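Local coordinates for protein N6 adenine specific DNA methylase (Encephalitozoon cuniculi, PDB 3Q87) that binds S-adenosylmethionine as the Mtq2 catalytic subunit and, in complex with Trm112, probably methylates the translation termination factor eRF1, at residues Thr10-Asp15 with Lys147-Leu152; Val123-Arg128 with Gly153-Ile158; Thr32-Ile37 with Ile54-Ser59. One frame throughout, in Å; residues are numbered along the deposited sequence.

Contact 1: Thr10-Asp15 with Lys147-Leu152; sequences TYTLMD and KVRKIL. With SAM (S-adenosylmethionine), chain D.
Thr-12 and Arg-149 run alongside each other in opposite senses, and here the packing is close: the methyl CG2 of Thr-12 lies 3.3 Å from CD of Arg-149, with CA of Thr-12 over one face of the guanidinium. Threonine suits this spot because it is short and branched; its OG1 turns back to the carbonyl O of Asp-9 within the helix, leaving the methyl for the arginine. Arg-149 leaves its strand with CG anti to the backbone N (chi1 -173°) and bends at chi3, which places NE. Its far end meets Asp-15 in a salt bridge: NH1 and NH2 each donate to OD2 of Asp-15 at 3.1 Å, that oxygen lying almost in the guanidinium plane while the carboxylate plane is turned 59° from it. This polar side is the more solvent-accessible one; Lys-147 NZ and Arg-19 also approach the guanidinium, and the aspartate probably offsets some of that positive charge. Packing is looser where Ile-151 CG2 rests 4.1 Å from Thr-12 CG2. Segment 10-15 of helix 8-20 runs roughly antiparallel (151°) to segment 147-150 of edge strand 142-150, while Thr-12 also reaches Val-156 and Ile-158 of the adjoining strand 155-162.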
loop_
_atom_site.group_PDB
_atom_site.type_symbol
_atom_site.label_atom_id
_atom_site.label_comp_id
_atom_site.label_asym_id
_atom_site.label_seq_id
_atom_site.Cartn_x
_atom_site.Cartn_y
_atom_site.Cartn_z
ATOM N N THR B 10 18.370 3.254 -2.768
ATOM C CA THR B 10 17.208 3.782 -2.059
ATOM C C THR B 10 17.343 5.299 -1.870
ATOM O O THR B 10 16.398 6.035 -2.079
ATOM C CB THR B 10 16.927 3.080 -0.696
ATOM O OG1 THR B 10 17.156 3.987 0.386
ATOM C CG2 THR B 10 17.767 1.845 -0.507
ATOM N N TYR B 11 18.527 5.769 -1.504
ATOM C CA TYR B 11 18.689 7.204 -1.274
ATOM C C TYR B 11 18.541 8.081 -2.528
ATOM O O TYR B 11 18.156 9.239 -2.427
ATOM C CB TYR B 11 19.992 7.491 -0.522
ATOM C CG TYR B 11 19.952 6.925 0.875
ATOM C CD1 TYR B 11 18.958 7.313 1.766
ATOM C CD2 TYR B 11 20.881 5.990 1.300
ATOM C CE1 TYR B 11 18.903 6.801 3.053
ATOM C CE2 TYR B 11 20.826 5.461 2.581
ATOM C CZ TYR B 11 19.838 5.877 3.452
ATOM O OH TYR B 11 19.776 5.368 4.732
ATOM N N THR B 12 18.828 7.542 -3.705
ATOM C CA THR B 12 18.564 8.314 -4.915
ATOM C C THR B 12 17.049 8.411 -5.189
ATOM O O THR B 12 16.561 9.441 -5.644
ATOM C CB THR B 12 19.309 7.769 -6.165
ATOM O OG1 THR B 12 18.523 6.759 -6.798
ATOM C CG2 THR B 12 20.655 7.187 -5.789
ATOM N N LEU B 13 16.305 7.344 -4.906
ATOM C CA LEU B 13 14.848 7.416 -4.994
ATOM C C LEU B 13 14.334 8.448 -3.987
ATOM O O LEU B 13 13.562 9.341 -4.334
ATOM C CB LEU B 13 14.202 6.029 -4.787
ATOM C CG LEU B 13 12.667 5.913 -4.842
ATOM C CD1 LEU B 13 12.095 6.614 -6.058
ATOM C CD2 LEU B 13 12.186 4.438 -4.793
ATOM N N MET B 14 14.803 8.354 -2.748
ATOM C CA MET B 14 14.379 9.290 -1.719
ATOM C C MET B 14 14.696 10.741 -2.088
ATOM O O MET B 14 13.873 11.633 -1.871
ATOM C CB MET B 14 15.011 8.932 -0.375
ATOM C CG MET B 14 14.507 7.602 0.166
ATOM S SD MET B 14 15.215 7.121 1.766
ATOM C CE MET B 14 14.438 8.293 2.889
ATOM N N ASP B 15 15.885 10.975 -2.638
ATOM C CA ASP B 15 16.275 12.323 -3.039
ATOM C C ASP B 15 15.329 12.863 -4.108
ATOM O O ASP B 15 14.881 14.005 -4.021
ATOM C CB ASP B 15 17.724 12.370 -3.548
ATOM C CG ASP B 15 18.753 12.340 -2.418
ATOM O OD1 ASP B 15 18.370 12.446 -1.227
ATOM O OD2 ASP B 15 19.957 12.210 -2.728
ATOM N N LYS B 147 15.713 11.228 -12.635
ATOM C CA LYS B 147 17.084 11.349 -12.174
ATOM C C LYS B 147 17.933 10.172 -12.597
ATOM O O LYS B 147 17.471 9.036 -12.616
ATOM C CB LYS B 147 17.139 11.502 -10.650
ATOM C CG LYS B 147 18.545 11.351 -10.096
ATOM C CD LYS B 147 18.814 12.335 -8.978
ATOM C CE LYS B 147 20.300 12.706 -8.930
ATOM N NZ LYS B 147 20.573 13.946 -8.140
ATOM N N VAL B 148 19.175 10.463 -12.963
ATOM C CA VAL B 148 20.154 9.435 -13.260
ATOM C C VAL B 148 21.320 9.632 -12.308
ATOM O O VAL B 148 21.702 10.762 -12.022
ATOM C CB VAL B 148 20.660 9.528 -14.705
ATOM C CG1 VAL B 148 21.519 8.319 -15.030
ATOM C CG2 VAL B 148 19.489 9.616 -15.659
ATOM N N ARG B 149 21.869 8.539 -11.798
ATOM C CA ARG B 149 22.937 8.638 -10.817
ATOM C C ARG B 149 23.756 7.359 -10.808
ATOM O O ARG B 149 23.214 6.257 -10.688
ATOM C CB ARG B 149 22.365 8.936 -9.429
ATOM C CG ARG B 149 23.413 9.233 -8.368
ATOM C CD ARG B 149 22.788 9.395 -6.999
ATOM N NE ARG B 149 22.051 10.652 -6.868
ATOM C CZ ARG B 149 21.440 11.059 -5.755
ATOM N NH1 ARG B 149 21.461 10.307 -4.663
ATOM N NH2 ARG B 149 20.801 12.222 -5.731
ATOM N N LYS B 150 25.065 7.508 -10.970
ATOM C CA LYS B 150 25.979 6.379 -10.856
ATOM C C LYS B 150 26.244 6.151 -9.378
ATOM O O LYS B 150 26.528 7.097 -8.646
ATOM C CB LYS B 150 27.303 6.670 -11.581
ATOM C CG LYS B 150 28.357 5.564 -11.441
ATOM C CD LYS B 150 28.191 4.496 -12.512
ATOM C CE LYS B 150 28.717 3.135 -12.056
ATOM N NZ LYS B 150 28.309 2.041 -12.997
ATOM N N ILE B 151 26.136 4.902 -8.941
ATOM C CA ILE B 151 26.424 4.548 -7.556
ATOM C C ILE B 151 27.417 3.397 -7.595
ATOM O O ILE B 151 27.810 2.965 -8.678
ATOM C CB ILE B 151 25.140 4.123 -6.797
ATOM C CG1 ILE B 151 24.657 2.758 -7.286
ATOM C CG2 ILE B 151 24.036 5.155 -6.983
ATOM C CD1 ILE B 151 23.397 2.266 -6.600
ATOM N N LEU B 152 27.829 2.909 -6.424
ATOM C CA LEU B 152 28.711 1.740 -6.344
ATOM C C LEU B 152 28.094 0.521 -7.012
ATOM O O LEU B 152 27.170 -0.089 -6.470
ATOM C CB LEU B 152 29.002 1.390 -4.885
ATOM C CG LEU B 152 29.929 2.345 -4.153
ATOM C CD1 LEU B 152 29.900 2.035 -2.678
ATOM C CD2 LEU B 152 31.343 2.244 -4.720
HETATM N N SAM D . 12.093 0.085 -0.367
HETATM C CA SAM D . 13.350 -0.531 0.079
HETATM C C SAM D . 14.515 0.413 -0.250
HETATM O O SAM D . 15.588 0.357 0.352
HETATM O OXT SAM D . 14.412 1.263 -1.132
HETATM C CB SAM D . 13.583 -1.977 -0.439
HETATM C CG SAM D . 13.876 -2.269 -1.932
HETATM S SD SAM D . 14.381 -3.985 -2.396
HETATM C CE SAM D . 15.472 -3.710 -3.807
HETATM C "C5'" SAM D . 12.918 -4.646 -3.232
HETATM C "C4'" SAM D . 11.861 -4.981 -2.192
HETATM O "O4'" SAM D . 10.729 -5.548 -2.831
HETATM C "C3'" SAM D . 12.344 -5.987 -1.157
HETATM O "O3'" SAM D . 12.007 -5.501 0.123
HETATM C "C2'" SAM D . 11.558 -7.248 -1.454
HETATM O "O2'" SAM D . 11.242 -8.010 -0.312
HETATM C "C1'" SAM D . 10.309 -6.671 -2.081
HETATM N N9 SAM D . 9.658 -7.573 -3.019
HETATM C C8 SAM D . 10.209 -8.544 -3.823
HETATM N N7 SAM D . 9.204 -9.107 -4.531
HETATM C C5 SAM D . 8.035 -8.490 -4.184
HETATM C C6 SAM D . 6.720 -8.642 -4.587
HETATM N N6 SAM D . 6.413 -9.555 -5.504
HETATM N N1 SAM D . 5.731 -7.843 -4.039
HETATM C C2 SAM D . 6.033 -6.881 -3.089
HETATM N N3 SAM D . 7.348 -6.732 -2.693
HETATM C C4 SAM D . 8.314 -7.523 -3.230
#

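Contact 2: Val123-Arg128 with Gly153-Ile158; sequences VIEANR and GETVYI
Val-123 and Tyr-157 form an antiparallel hydrogen-bonded pair, Val-123 N to Tyr-157 O at 2.9 Å and Tyr-157 N to Val-123 O at 2.8 Å, followed by the non-hydrogen-bonded pair of Ile-124 and Val-156. Strand 155-162 is the reversed strand between 118-124 and 142-150, characteristic of the Rossmann-like SAM methyltransferase sheet. Where strand 118-124 ends, Glu-125 N still reaches Thr-155 O, a longer bond of 3.2 Å, before the chain turns into a 3-10 segment. Glu-125, with CG anti to the backbone N (chi1 -163°) and the chain extended beyond it, brings OE1 to two hydroxyls: Tyr-157 OH donates to its anti lone pair at 2.9 Å, whereas Thr-155 OG1 comes from above the carboxylate plane at 3.2 Å. Tyrosine suits its place because its ring is long enough to carry a hydroxyl to the carboxylate. Glu-154 reaches across Ile-124 at about a right angle, its OE1 3.6 Å from Ile-124 CD1, and OE2 accepts the N-H of Ala-126 at 2.7 Å. OE2 is also packed tightly on CB of Ala-126, 3.1 Å away; a methyl is small enough to sit beside the accepting oxygen. The CG2 methyls of Ile-124 and Val-156 only just approach. The two carboxylates lie near each other, so their like charges probably repel, and the donors on each would partly offset this: neutral N-H and O-H groups hold the end of strand 118-124 and its 3-10 turn against the start of strand 155-162.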
loop_
_atom_site.group_PDB
_atom_site.type_symbol
_atom_site.label_atom_id
_atom_site.label_comp_id
_atom_site.label_asym_id
_atom_site.label_seq_id
_atom_site.Cartn_x
_atom_site.Cartn_y
_atom_site.Cartn_z
ATOM N N VAL B 123 15.041 1.785 -11.532
ATOM C CA VAL B 123 15.533 0.754 -12.410
ATOM C C VAL B 123 17.047 0.952 -12.540
ATOM O O VAL B 123 17.546 2.014 -12.225
ATOM C CB VAL B 123 14.844 0.857 -13.782
ATOM C CG1 VAL B 123 15.627 0.117 -14.811
ATOM C CG2 VAL B 123 13.403 0.337 -13.707
ATOM N N ILE B 124 17.775 -0.076 -12.960
ATOM C CA ILE B 124 19.195 0.089 -13.249
ATOM C C ILE B 124 19.474 -0.127 -14.739
ATOM O O ILE B 124 18.631 -0.631 -15.464
ATOM C CB ILE B 124 20.076 -0.845 -12.393
ATOM C CG1 ILE B 124 19.748 -2.308 -12.685
ATOM C CG2 ILE B 124 19.909 -0.520 -10.908
ATOM C CD1 ILE B 124 20.737 -3.280 -12.060
ATOM N N GLU B 125 20.661 0.268 -15.190
ATOM C CA GLU B 125 20.993 0.213 -16.609
ATOM C C GLU B 125 20.766 -1.182 -17.186
ATOM O O GLU B 125 20.287 -1.333 -18.315
ATOM C CB GLU B 125 22.442 0.653 -16.828
ATOM C CG GLU B 125 22.780 1.033 -18.258
ATOM C CD GLU B 125 24.102 1.783 -18.343
ATOM O OE1 GLU B 125 24.112 3.014 -18.105
ATOM O OE2 GLU B 125 25.131 1.142 -18.639
ATOM N N ALA B 126 21.092 -2.205 -16.404
ATOM C CA ALA B 126 20.963 -3.577 -16.885
ATOM C C ALA B 126 19.516 -3.992 -17.190
ATOM O O ALA B 126 19.281 -4.916 -17.976
ATOM C CB ALA B 126 21.613 -4.543 -15.916
ATOM N N ASN B 127 18.549 -3.310 -16.584
ATOM C CA ASN B 127 17.145 -3.630 -16.829
ATOM C C ASN B 127 16.650 -3.163 -18.194
ATOM O O ASN B 127 15.548 -3.518 -18.612
ATOM C CB ASN B 127 16.252 -3.035 -15.736
ATOM C CG ASN B 127 16.629 -3.519 -14.354
ATOM O OD1 ASN B 127 17.058 -4.655 -14.184
ATOM N ND2 ASN B 127 16.466 -2.664 -13.363
ATOM N N ARG B 128 17.466 -2.360 -18.874
ATOM C CA ARG B 128 17.111 -1.734 -20.148
ATOM C C ARG B 128 15.997 -0.722 -19.955
ATOM O O ARG B 128 14.854 -0.972 -20.322
ATOM C CB ARG B 128 16.744 -2.782 -21.199
ATOM C CG ARG B 128 17.948 -3.581 -21.688
ATOM C CD ARG B 128 17.538 -4.729 -22.618
ATOM N NE ARG B 128 18.690 -5.420 -23.200
ATOM C CZ ARG B 128 18.613 -6.561 -23.885
ATOM N NH1 ARG B 128 17.434 -7.148 -24.076
ATOM N NH2 ARG B 128 19.715 -7.117 -24.380
ATOM N N GLY B 153 28.598 0.152 -8.183
ATOM C CA GLY B 153 28.106 -1.046 -8.834
ATOM C C GLY B 153 27.394 -0.807 -10.145
ATOM O O GLY B 153 27.653 -1.504 -11.117
ATOM N N GLU B 154 26.488 0.167 -10.188
ATOM C CA GLU B 154 25.777 0.457 -11.436
ATOM C C GLU B 154 25.221 1.869 -11.492
ATOM O O GLU B 154 25.554 2.720 -10.670
ATOM C CB GLU B 154 24.663 -0.573 -11.694
ATOM C CG GLU B 154 24.160 -0.606 -13.150
ATOM C CD GLU B 154 23.792 -2.006 -13.616
ATOM O OE1 GLU B 154 24.196 -2.984 -12.949
ATOM O OE2 GLU B 154 23.111 -2.134 -14.655
ATOM N N THR B 155 24.385 2.121 -12.488
ATOM C CA THR B 155 23.769 3.429 -12.630
ATOM C C THR B 155 22.268 3.301 -12.415
ATOM O O THR B 155 21.617 2.426 -12.974
ATOM C CB THR B 155 24.052 4.046 -14.008
ATOM O OG1 THR B 155 23.375 3.287 -15.016
ATOM C CG2 THR B 155 25.545 4.029 -14.302
ATOM N N VAL B 156 21.728 4.191 -11.601
ATOM C CA VAL B 156 20.335 4.118 -11.212
ATOM C C VAL B 156 19.490 5.105 -12.009
ATOM O O VAL B 156 19.881 6.261 -12.183
ATOM C CB VAL B 156 20.199 4.436 -9.715
ATOM C CG1 VAL B 156 18.774 4.798 -9.375
ATOM C CG2 VAL B 156 20.672 3.269 -8.897
ATOM N N TYR B 157 18.332 4.648 -12.484
ATOM C CA TYR B 157 17.363 5.511 -13.153
ATOM C C TYR B 157 16.046 5.580 -12.387
ATOM O O TYR B 157 15.432 4.558 -12.083
ATOM C CB TYR B 157 17.093 5.013 -14.571
ATOM C CG TYR B 157 18.335 4.908 -15.432
ATOM C CD1 TYR B 157 18.589 5.836 -16.439
ATOM C CD2 TYR B 157 19.255 3.888 -15.237
ATOM C CE1 TYR B 157 19.724 5.749 -17.228
ATOM C CE2 TYR B 157 20.395 3.788 -16.025
ATOM C CZ TYR B 157 20.624 4.722 -17.019
ATOM O OH TYR B 157 21.751 4.630 -17.800
ATOM N N ILE B 158 15.611 6.791 -12.078
ATOM C CA ILE B 158 14.323 6.977 -11.437
ATOM C C ILE B 158 13.278 7.419 -12.450
ATOM O O ILE B 158 13.339 8.514 -13.012
ATOM C CB ILE B 158 14.412 7.972 -10.291
ATOM C CG1 ILE B 158 15.332 7.401 -9.204
ATOM C CG2 ILE B 158 13.009 8.291 -9.756
ATOM C CD1 ILE B 158 15.729 8.416 -8.184
#

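Contact 3: Thr32-Ile37 with Ile54-Ser59; sequences TSTGVI and IRALES. With SAM (S-adenosylmethionine), chain D.
Ser-33, with a positive phi of 54°, and Thr-34 form the corner of a type II' turn from Thr-32 to Gly-35 that swings the loop against Ala-56, Leu-57 and Ser-59, while a chi1 of 55° at Thr-34 sets OG1 between the backbone N and carbonyl carbon, leaving CG2 anti to the carbonyl carbon and facing segment 54-59. That methyl sits 3.6 Å from both Ala-56 O and Ser-59 O. Alanine suits position 56: CA of Ser-33 and CA of Ala-56 are only 5.0 Å apart, and CB of Ala-56 lies 3.5 Å from Ser-33 O. Thr-32 CG2 meets Leu-57 CD2 at 3.8 Å, the side chains crossing at about a right angle. Thr-32 OG1 bonds to Asp-29 and Thr-38, and Ser-33 OG to Tyr-4 O. The turn also borders the cofactor, with Ser-33 CB 3.6 Å from SAM O3', and Ser-33 N bonds to Asp-51, whose other oxygen holds SAM. As in other Rossmann-like methyltransferases, this glycine-containing turn, with Gly-35 at the N-cap, joins strand 26-30 to helix 36-41; helix 54-58 follows strand 46-51 and, through Leu-57, packs on Ile-115 of the neighbouring Trm112 chain.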
loop_
_atom_site.group_PDB
_atom_site.type_symbol
_atom_site.label_atom_id
_atom_site.label_comp_id
_atom_site.label_asym_id
_atom_site.label_seq_id
_atom_site.Cartn_x
_atom_site.Cartn_y
_atom_site.Cartn_z
ATOM N N THR B 32 8.361 -2.084 0.653
ATOM C CA THR B 32 8.763 -1.135 1.670
ATOM C C THR B 32 9.974 -1.613 2.437
ATOM O O THR B 32 10.701 -0.802 3.003
ATOM C CB THR B 32 7.618 -0.874 2.682
ATOM O OG1 THR B 32 8.047 0.073 3.658
ATOM C CG2 THR B 32 7.205 -2.156 3.373
ATOM N N SER B 33 10.183 -2.927 2.459
ATOM C CA SER B 33 11.220 -3.524 3.309
ATOM C C SER B 33 11.044 -3.076 4.773
ATOM O O SER B 33 9.981 -3.311 5.355
ATOM C CB SER B 33 12.615 -3.220 2.780
ATOM O OG SER B 33 13.591 -4.003 3.459
ATOM N N THR B 34 12.048 -2.434 5.372
ATOM C CA THR B 34 11.887 -1.927 6.751
ATOM C C THR B 34 11.422 -0.457 6.862
ATOM O O THR B 34 11.394 0.120 7.961
ATOM C CB THR B 34 13.165 -2.152 7.638
ATOM O OG1 THR B 34 14.306 -1.566 7.005
ATOM C CG2 THR B 34 13.424 -3.640 7.867
ATOM N N GLY B 35 11.070 0.145 5.729
ATOM C CA GLY B 35 10.292 1.378 5.739
ATOM C C GLY B 35 11.043 2.693 5.739
ATOM O O GLY B 35 10.489 3.718 6.130
ATOM N N VAL B 36 12.295 2.682 5.290
ATOM C CA VAL B 36 13.056 3.927 5.196
ATOM C C VAL B 36 12.334 4.960 4.319
ATOM O O VAL B 36 12.273 6.134 4.656
ATOM C CB VAL B 36 14.529 3.684 4.729
ATOM C CG1 VAL B 36 14.598 3.353 3.220
ATOM C CG2 VAL B 36 15.408 4.857 5.087
ATOM N N ILE B 37 11.757 4.526 3.205
ATOM C CA ILE B 37 11.033 5.468 2.352
ATOM C C ILE B 37 9.667 5.873 2.946
ATOM O O ILE B 37 9.264 7.049 2.881
ATOM C CB ILE B 37 10.887 4.922 0.922
ATOM C CG1 ILE B 37 12.270 4.704 0.305
ATOM C CG2 ILE B 37 10.088 5.887 0.069
ATOM C CD1 ILE B 37 12.217 4.113 -1.115
ATOM N N ILE B 54 8.113 -11.048 5.004
ATOM C CA ILE B 54 7.484 -10.847 6.308
ATOM C C ILE B 54 8.501 -10.422 7.378
ATOM O O ILE B 54 8.197 -9.633 8.276
ATOM C CB ILE B 54 6.695 -12.106 6.773
ATOM C CG1 ILE B 54 5.720 -11.728 7.884
ATOM C CG2 ILE B 54 7.632 -13.227 7.222
ATOM C CD1 ILE B 54 4.664 -10.733 7.450
ATOM N N ARG B 55 9.713 -10.945 7.262
ATOM C CA ARG B 55 10.778 -10.585 8.180
ATOM C C ARG B 55 11.027 -9.077 8.202
ATOM O O ARG B 55 11.217 -8.504 9.266
ATOM C CB ARG B 55 12.058 -11.345 7.834
ATOM C CG ARG B 55 12.271 -12.580 8.682
ATOM C CD ARG B 55 13.332 -13.486 8.087
ATOM N NE ARG B 55 12.729 -14.463 7.193
ATOM C CZ ARG B 55 12.469 -15.718 7.537
ATOM N NH1 ARG B 55 12.785 -16.144 8.752
ATOM N NH2 ARG B 55 11.902 -16.542 6.665
ATOM N N ALA B 56 11.017 -8.435 7.033
ATOM C CA ALA B 56 11.222 -6.985 6.968
ATOM C C ALA B 56 10.054 -6.260 7.608
ATOM O O ALA B 56 10.242 -5.293 8.346
ATOM C CB ALA B 56 11.396 -6.526 5.537
ATOM N N LEU B 57 8.845 -6.734 7.326
ATOM C CA LEU B 57 7.656 -6.119 7.895
ATOM C C LEU B 57 7.674 -6.216 9.416
ATOM O O LEU B 57 7.218 -5.310 10.096
ATOM C CB LEU B 57 6.374 -6.759 7.345
ATOM C CG LEU B 57 6.026 -6.513 5.871
ATOM C CD1 LEU B 57 4.648 -7.111 5.560
ATOM C CD2 LEU B 57 6.067 -5.029 5.504
ATOM N N GLU B 58 8.184 -7.329 9.932
ATOM C CA GLU B 58 8.258 -7.562 11.374
ATOM C C GLU B 58 9.288 -6.668 12.078
ATOM O O GLU B 58 9.226 -6.489 13.290
ATOM C CB GLU B 58 8.578 -9.031 11.661
ATOM C CG GLU B 58 7.376 -9.963 11.496
ATOM C CD GLU B 58 7.772 -11.436 11.533
ATOM O OE1 GLU B 58 8.992 -11.733 11.535
ATOM O OE2 GLU B 58 6.868 -12.298 11.550
ATOM N N SER B 59 10.230 -6.111 11.320
ATOM C CA SER B 59 11.201 -5.177 11.883
ATOM C C SER B 59 11.061 -3.789 11.256
ATOM O O SER B 59 12.039 -3.047 11.108
ATOM C CB SER B 59 12.620 -5.721 11.699
ATOM O OG SER B 59 12.764 -6.950 12.393
HETATM N N SAM D . 12.093 0.085 -0.367
HETATM C CA SAM D . 13.350 -0.531 0.079
HETATM C C SAM D . 14.515 0.413 -0.250
HETATM O O SAM D . 15.588 0.357 0.352
HETATM O OXT SAM D . 14.412 1.263 -1.132
HETATM C CB SAM D . 13.583 -1.977 -0.439
HETATM C CG SAM D . 13.876 -2.269 -1.932
HETATM S SD SAM D . 14.381 -3.985 -2.396
HETATM C CE SAM D . 15.472 -3.710 -3.807
HETATM C "C5'" SAM D . 12.918 -4.646 -3.232
HETATM C "C4'" SAM D . 11.861 -4.981 -2.192
HETATM O "O4'" SAM D . 10.729 -5.548 -2.831
HETATM C "C3'" SAM D . 12.344 -5.987 -1.157
HETATM O "O3'" SAM D . 12.007 -5.501 0.123
HETATM C "C2'" SAM D . 11.558 -7.248 -1.454
HETATM O "O2'" SAM D . 11.242 -8.010 -0.312
HETATM C "C1'" SAM D . 10.309 -6.671 -2.081
HETATM N N9 SAM D . 9.658 -7.573 -3.019
HETATM C C8 SAM D . 10.209 -8.544 -3.823
HETATM N N7 SAM D . 9.204 -9.107 -4.531
HETATM C C5 SAM D . 8.035 -8.490 -4.184
HETATM C C6 SAM D . 6.720 -8.642 -4.587
HETATM N N6 SAM D . 6.413 -9.555 -5.504
HETATM N N1 SAM D . 5.731 -7.843 -4.039
HETATM C C2 SAM D . 6.033 -6.881 -3.089
HETATM N N3 SAM D . 7.348 -6.732 -2.693
HETATM C C4 SAM D . 8.314 -7.523 -3.230
#

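How the contacts relate
Contact 1 opens on helix 8-20, both halves of contact 3 follow, and the segments of contacts 2 and 1 then alternate in the strands that end the fold. Contacts 1 and 2 have centres 10 Å apart and share the sheet: strands 142-150 and 155-162 are adjacent, joined by Arg-149 O to Val-156 N. Contact 3 is centred about 20 Å from contact 1 and 23 Å from contact 2, toward the other end of the sheet, by strands 26-30 and 46-51. Helix 8-20 bridges the gap, Leu-13 and Met-14 packing on Ile-37, so contacts 1 and 3 border the SAM pocket, while contact 2 does not touch it, the Ile-124 side chain being about 9 Å from SAM.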